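Local coordinates for protein carboxylesterase YBFK (Bacillus subtilis, PDB 4CCY) that hydrolyses carboxylic esters to an alcohol and a carboxylate, as a bacterial carboxylesterase of the alpha/beta hydrolase superfamily, at residues E33-S38 / D116-E121; Y84-I89 / E109-V114. All coordinates share one frame; numbering follows the deposited sequence.

Interaction 1: E33-S38 / D116-E121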
loop_
_atom_site.group_PDB
_atom_site.type_symbol
_atom_site.label_atom_id
_atom_site.label_comp_id
_atom_site.label_asym_id
_atom_site.label_seq_id
_atom_site.Cartn_x
_atom_site.Cartn_y
_atom_site.Cartn_z
ATOM N N GLU A 33 11.263 -13.038 -8.171
ATOM C CA GLU A 33 11.845 -12.446 -9.367
ATOM C C GLU A 33 11.593 -10.952 -9.303
ATOM O O GLU A 33 10.449 -10.530 -9.205
ATOM C CB GLU A 33 11.188 -13.021 -10.623
ATOM C CG GLU A 33 11.490 -14.481 -10.906
ATOM C CD GLU A 33 10.611 -15.079 -12.004
ATOM O OE1 GLU A 33 9.524 -14.522 -12.291
ATOM O OE2 GLU A 33 11.005 -16.123 -12.578
ATOM N N ALA A 34 12.652 -10.155 -9.353
ATOM C CA ALA A 34 12.491 -8.698 -9.399
ATOM C C ALA A 34 12.683 -8.240 -10.836
ATOM O O ALA A 34 13.577 -8.722 -11.511
ATOM C CB ALA A 34 13.489 -8.019 -8.465
ATOM N N PHE A 35 11.830 -7.338 -11.318
ATOM C CA PHE A 35 11.956 -6.791 -12.691
ATOM C C PHE A 35 11.140 -5.503 -12.839
ATOM O O PHE A 35 10.438 -5.111 -11.918
ATOM C CB PHE A 35 11.531 -7.824 -13.755
ATOM C CG PHE A 35 10.125 -8.349 -13.573
ATOM C CD1 PHE A 35 9.843 -9.349 -12.628
ATOM C CD2 PHE A 35 9.083 -7.856 -14.345
ATOM C CE1 PHE A 35 8.548 -9.825 -12.450
ATOM C CE2 PHE A 35 7.783 -8.332 -14.170
ATOM C CZ PHE A 35 7.514 -9.320 -13.230
ATOM N N TYR A 36 11.246 -4.841 -13.990
ATOM C CA TYR A 36 10.450 -3.641 -14.229
ATOM C C TYR A 36 9.416 -3.893 -15.303
ATOM O O TYR A 36 9.642 -4.683 -16.216
ATOM C CB TYR A 36 11.327 -2.457 -14.636
ATOM C CG TYR A 36 12.349 -2.072 -13.596
ATOM C CD1 TYR A 36 13.601 -2.696 -13.554
ATOM C CD2 TYR A 36 12.072 -1.089 -12.654
ATOM C CE1 TYR A 36 14.537 -2.356 -12.595
ATOM C CE2 TYR A 36 13.007 -0.735 -11.702
ATOM C CZ TYR A 36 14.232 -1.368 -11.683
ATOM O OH TYR A 36 15.150 -1.029 -10.739
ATOM N N VAL A 37 8.278 -3.218 -15.181
ATOM C CA VAL A 37 7.310 -3.188 -16.271
ATOM C C VAL A 37 7.126 -1.767 -16.772
ATOM O O VAL A 37 7.284 -0.799 -16.014
ATOM C CB VAL A 37 5.945 -3.826 -15.903
ATOM C CG1 VAL A 37 6.088 -5.337 -15.757
ATOM C CG2 VAL A 37 5.322 -3.192 -14.680
ATOM N N SER A 38 6.791 -1.648 -18.054
ATOM C CA SER A 38 6.565 -0.349 -18.666
ATOM C C SER A 38 5.183 0.190 -18.370
ATOM O O SER A 38 4.208 -0.551 -18.343
ATOM C CB SER A 38 6.779 -0.423 -20.171
ATOM O OG SER A 38 8.137 -0.128 -20.471
ATOM N N ASP A 116 -1.551 -4.656 -17.709
ATOM C CA ASP A 116 -1.291 -4.930 -19.125
ATOM C C ASP A 116 0.107 -5.490 -19.380
ATOM O O ASP A 116 0.252 -6.524 -20.043
ATOM C CB ASP A 116 -1.550 -3.683 -19.988
ATOM C CG ASP A 116 -3.038 -3.393 -20.167
ATOM O OD1 ASP A 116 -3.866 -4.217 -19.729
ATOM O OD2 ASP A 116 -3.383 -2.339 -20.741
ATOM N N SER A 117 1.123 -4.822 -18.842
ATOM C CA SER A 117 2.511 -5.277 -18.990
ATOM C C SER A 117 2.777 -6.632 -18.316
ATOM O O SER A 117 3.719 -7.343 -18.685
ATOM C CB SER A 117 3.481 -4.227 -18.450
ATOM O OG SER A 117 3.434 -3.046 -19.232
ATOM N N LEU A 118 1.958 -6.969 -17.325
ATOM C CA LEU A 118 2.044 -8.260 -16.632
ATOM C C LEU A 118 1.227 -9.355 -17.339
ATOM O O LEU A 118 1.349 -10.535 -17.006
ATOM C CB LEU A 118 1.608 -8.121 -15.165
ATOM C CG LEU A 118 2.566 -7.456 -14.160
ATOM C CD1 LEU A 118 1.949 -7.405 -12.768
ATOM C CD2 LEU A 118 3.914 -8.165 -14.109
ATOM N N GLY A 119 0.407 -8.955 -18.314
ATOM C CA GLY A 119 -0.433 -9.872 -19.078
ATOM C C GLY A 119 -1.671 -10.299 -18.303
ATOM O O GLY A 119 -2.197 -11.390 -18.521
ATOM N N LEU A 120 -2.140 -9.446 -17.392
ATOM C CA LEU A 120 -3.248 -9.819 -16.529
ATOM C C LEU A 120 -4.542 -9.171 -16.967
ATOM O O LEU A 120 -4.602 -7.950 -17.171
ATOM C CB LEU A 120 -2.970 -9.443 -15.073
ATOM C CG LEU A 120 -1.655 -9.895 -14.427
ATOM C CD1 LEU A 120 -1.640 -9.474 -12.973
ATOM C CD2 LEU A 120 -1.419 -11.398 -14.565
ATOM N N GLU A 121 -5.578 -9.994 -17.103
ATOM C CA GLU A 121 -6.913 -9.489 -17.352
ATOM C C GLU A 121 -7.535 -9.025 -16.026
ATOM O O GLU A 121 -8.029 -7.895 -15.925
ATOM C CB GLU A 121 -7.763 -10.549 -18.071
ATOM C CG GLU A 121 -9.185 -10.124 -18.440
ATOM C CD GLU A 121 -9.280 -8.725 -19.050
ATOM O OE1 GLU A 121 -8.587 -8.443 -20.059
ATOM O OE2 GLU A 121 -10.065 -7.899 -18.514
#
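F35 and V37, two residues apart on strand 33-37, point their side chains at L118 and S117 in the last turn of helix 104-118. Here the first strand of the alpha/beta-hydrolase sheet, which pairs antiparallel with strand 42-49, meets a helix that packs on that sheet. One methyl group of L118, CD2, serves both hydrophobic partners. L118 CD2 lies at the edge of the F35 ring, near its plane, 3.9 Å from F35 CE2, with CZ just as close. The same L118 CD2 also meets V37 CG1 at 3.9 Å, the valine and leucine side chains crossing at about a right angle. F35 reaches this position with CG between its backbone N and carbonyl carbon (chi1 57°), its CB leading toward the helix.

V37 stands against the serine next to L118: V37 CB approaches S117 CB to 3.6 Å, a meeting near the two backbones rather than at the side-chain tips. Beyond S117 and L118 the helix ends in a Schellman motif, in which G119 takes positive phi (78°) and its N bonds back to D116 O at 3.0 Å. The S117 hydroxyl also has D113 O, one turn earlier in the helix, as a hydrogen-bond partner, so two carbonyl oxygens share or compete for its single proton. Across the contact S117 OG donates to S38 O at 2.8 Å, in the carbonyl plane on a lone pair, with a C=O...OG angle of 140°.

Interaction 2: Y84-I89 / E109-V114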
loop_
_atom_site.group_PDB
_atom_site.type_symbol
_atom_site.label_atom_id
_atom_site.label_comp_id
_atom_site.label_asym_id
_atom_site.label_seq_id
_atom_site.Cartn_x
_atom_site.Cartn_y
_atom_site.Cartn_z
ATOM N N TYR A 84 2.355 -10.274 -6.991
ATOM C CA TYR A 84 3.131 -9.230 -7.621
ATOM C C TYR A 84 3.179 -8.032 -6.678
ATOM O O TYR A 84 2.191 -7.333 -6.526
ATOM C CB TYR A 84 2.477 -8.816 -8.923
ATOM C CG TYR A 84 2.394 -9.912 -9.971
ATOM C CD1 TYR A 84 3.525 -10.298 -10.699
ATOM C CD2 TYR A 84 1.178 -10.540 -10.255
ATOM C CE1 TYR A 84 3.444 -11.272 -11.678
ATOM C CE2 TYR A 84 1.087 -11.522 -11.236
ATOM C CZ TYR A 84 2.218 -11.885 -11.940
ATOM O OH TYR A 84 2.138 -12.862 -12.911
ATOM N N ALA A 85 4.326 -7.804 -6.046
ATOM C CA ALA A 85 4.477 -6.676 -5.133
ATOM C C ALA A 85 4.980 -5.474 -5.926
ATOM O O ALA A 85 6.119 -5.457 -6.423
ATOM C CB ALA A 85 5.425 -7.018 -3.991
ATOM N N VAL A 86 4.116 -4.473 -6.034
ATOM C CA VAL A 86 4.324 -3.351 -6.949
ATOM C C VAL A 86 4.794 -2.110 -6.178
ATOM O O VAL A 86 4.133 -1.689 -5.212
ATOM C CB VAL A 86 3.016 -3.036 -7.716
ATOM C CG1 VAL A 86 3.198 -1.847 -8.653
ATOM C CG2 VAL A 86 2.502 -4.271 -8.461
ATOM N N ASP A 87 5.915 -1.526 -6.619
ATOM C CA ASP A 87 6.452 -0.307 -5.995
ATOM C C ASP A 87 5.722 0.890 -6.572
ATOM O O ASP A 87 5.795 1.137 -7.766
ATOM C CB ASP A 87 7.975 -0.161 -6.206
ATOM C CG ASP A 87 8.798 -0.888 -5.138
ATOM O OD1 ASP A 87 8.202 -1.552 -4.250
ATOM O OD2 ASP A 87 10.051 -0.833 -5.197
ATOM N N ILE A 88 5.001 1.616 -5.726
ATOM C CA ILE A 88 4.178 2.724 -6.212
ATOM C C ILE A 88 5.085 3.813 -6.768
ATOM O O ILE A 88 5.944 4.338 -6.067
ATOM C CB ILE A 88 3.227 3.275 -5.115
ATOM C CG1 ILE A 88 2.287 2.160 -4.624
ATOM C CG2 ILE A 88 2.448 4.486 -5.644
ATOM C CD1 ILE A 88 1.682 2.421 -3.257
ATOM N N ILE A 89 4.894 4.119 -8.045
ATOM C CA ILE A 89 5.716 5.076 -8.743
ATOM C C ILE A 89 5.458 6.481 -8.187
ATOM O O ILE A 89 4.304 6.855 -7.933
ATOM C CB ILE A 89 5.508 4.943 -10.275
ATOM C CG1 ILE A 89 6.740 5.448 -11.048
ATOM C CG2 ILE A 89 4.201 5.579 -10.744
ATOM C CD1 ILE A 89 6.832 4.859 -12.456
ATOM N N GLU A 109 -4.964 4.647 -14.404
ATOM C CA GLU A 109 -4.288 4.383 -15.685
ATOM C C GLU A 109 -2.922 3.720 -15.488
ATOM O O GLU A 109 -2.579 2.779 -16.210
ATOM C CB GLU A 109 -4.193 5.644 -16.566
ATOM C CG GLU A 109 -5.533 6.100 -17.149
ATOM C CD GLU A 109 -6.190 5.038 -18.029
ATOM O OE1 GLU A 109 -5.529 4.535 -18.959
ATOM O OE2 GLU A 109 -7.376 4.693 -17.804
ATOM N N TRP A 110 -2.163 4.200 -14.501
ATOM C CA TRP A 110 -0.897 3.575 -14.107
ATOM C C TRP A 110 -1.088 2.096 -13.820
ATOM O O TRP A 110 -0.352 1.270 -14.339
ATOM C CB TRP A 110 -0.299 4.277 -12.878
ATOM C CG TRP A 110 0.856 3.518 -12.250
ATOM C CD1 TRP A 110 2.058 3.155 -12.849
ATOM C CD2 TRP A 110 0.941 2.991 -10.885
ATOM N NE1 TRP A 110 2.865 2.475 -11.969
ATOM C CE2 TRP A 110 2.248 2.327 -10.778
ATOM C CE3 TRP A 110 0.101 3.004 -9.778
ATOM C CZ2 TRP A 110 2.677 1.719 -9.596
ATOM C CZ3 TRP A 110 0.537 2.367 -8.601
ATOM C CH2 TRP A 110 1.794 1.743 -8.515
ATOM N N MET A 111 -2.094 1.762 -13.007
ATOM C CA MET A 111 -2.346 0.368 -12.631
ATOM C C MET A 111 -2.813 -0.499 -13.796
ATOM O O MET A 111 -2.449 -1.674 -13.856
ATOM C CB MET A 111 -3.315 0.265 -11.443
ATOM C CG MET A 111 -3.470 -1.137 -10.829
ATOM S SD MET A 111 -1.957 -2.038 -10.335
ATOM C CE MET A 111 -1.017 -0.765 -9.478
ATOM N N LYS A 112 -3.622 0.065 -14.704
ATOM C CA LYS A 112 -4.000 -0.645 -15.934
ATOM C C LYS A 112 -2.772 -1.023 -16.761
ATOM O O LYS A 112 -2.689 -2.146 -17.249
ATOM C CB LYS A 112 -4.977 0.166 -16.796
ATOM C CG LYS A 112 -6.409 0.176 -16.295
ATOM C CD LYS A 112 -7.322 0.825 -17.330
ATOM C CE LYS A 112 -8.565 1.390 -16.668
ATOM N NZ LYS A 112 -9.426 2.054 -17.683
ATOM N N ASP A 113 -1.820 -0.097 -16.893
ATOM C CA ASP A 113 -0.550 -0.370 -17.592
ATOM C C ASP A 113 0.236 -1.491 -16.903
ATOM O O ASP A 113 0.823 -2.343 -17.565
ATOM C CB ASP A 113 0.347 0.875 -17.632
ATOM C CG ASP A 113 -0.134 1.947 -18.591
ATOM O OD1 ASP A 113 -1.147 1.758 -19.298
ATOM O OD2 ASP A 113 0.531 3.014 -18.633
ATOM N N VAL A 114 0.280 -1.459 -15.570
ATOM C CA VAL A 114 0.946 -2.523 -14.809
ATOM C C VAL A 114 0.286 -3.871 -15.129
ATOM O O VAL A 114 0.959 -4.805 -15.536
ATOM C CB VAL A 114 0.980 -2.248 -13.285
ATOM C CG1 VAL A 114 1.500 -3.454 -12.524
ATOM C CG2 VAL A 114 1.840 -1.027 -12.968
#
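The indole of W110 lies along the chain from V86 to I89, and apolar packing makes up most of the contact. V86 CG1 comes to 3.7 Å from W110 CZ2, approaching the benzo end of the indole obliquely. At that end W110 CH2 also meets the main chain of I88, 3.5 Å from I88 CA, while the I88 side chain crosses the indole at about a right angle and puts CG1 beside the same CH2. I88 also packs on L130 and H134 of helix 130-141, its side chain about 8 Å from that of S129, probably the catalytic nucleophile. Further along the helix V86 CG2 faces V114 CG1 at 4.3 Å, and M111 CE makes a looser contact with V86 CG1.

A CH-pi interaction holds the pyrrole end. I89 CG2 sits over the five-membered ring of W110, 3.7 Å from its centroid and 16° off the normal; its place between the backbone N and carbonyl carbon of I89 turns this methyl onto the face. M111 CE and V114 CG2 lie on the opposite face, both displaced toward the rim, so that methyl groups flank the indole on its two faces. This is strand-to-helix packing of the alpha/beta-hydrolase fold: the axes of segments 84-86 and 109-114 run roughly antiparallel, at 145°, and approach to 12.0 Å.

Polar groups meet the indole at its rim. D87 O lies near the ring plane, 3.7 Å from W110 CZ2, and accepts a hydrogen bond from S95 OG. The buried W110 NE1 is bonded to T44 OG1 on strand 42-49.

In the fold
Helix 104-118 carries one half of both contacts, which lie with their centres 8 Å apart on the same mixed sheet. Interaction 2 uses the middle of the helix, the C-terminal end of strand 82-86 and the residues that follow it; interaction 1 uses the last turn and strand 33-37, nearer the surface. Along the chain both segments of interaction 2 fall between those of interaction 1. Y84 joins the two, packing CG on L118 CD1 and CE2 on L120 CD1, each at 3.8 Å. One helix thus contacts strand 33-37 near its C-terminal end and strand 82-86 in its middle, where interaction 2 approaches the probable charge-relay residues while interaction 1 stays away from the annotated sites.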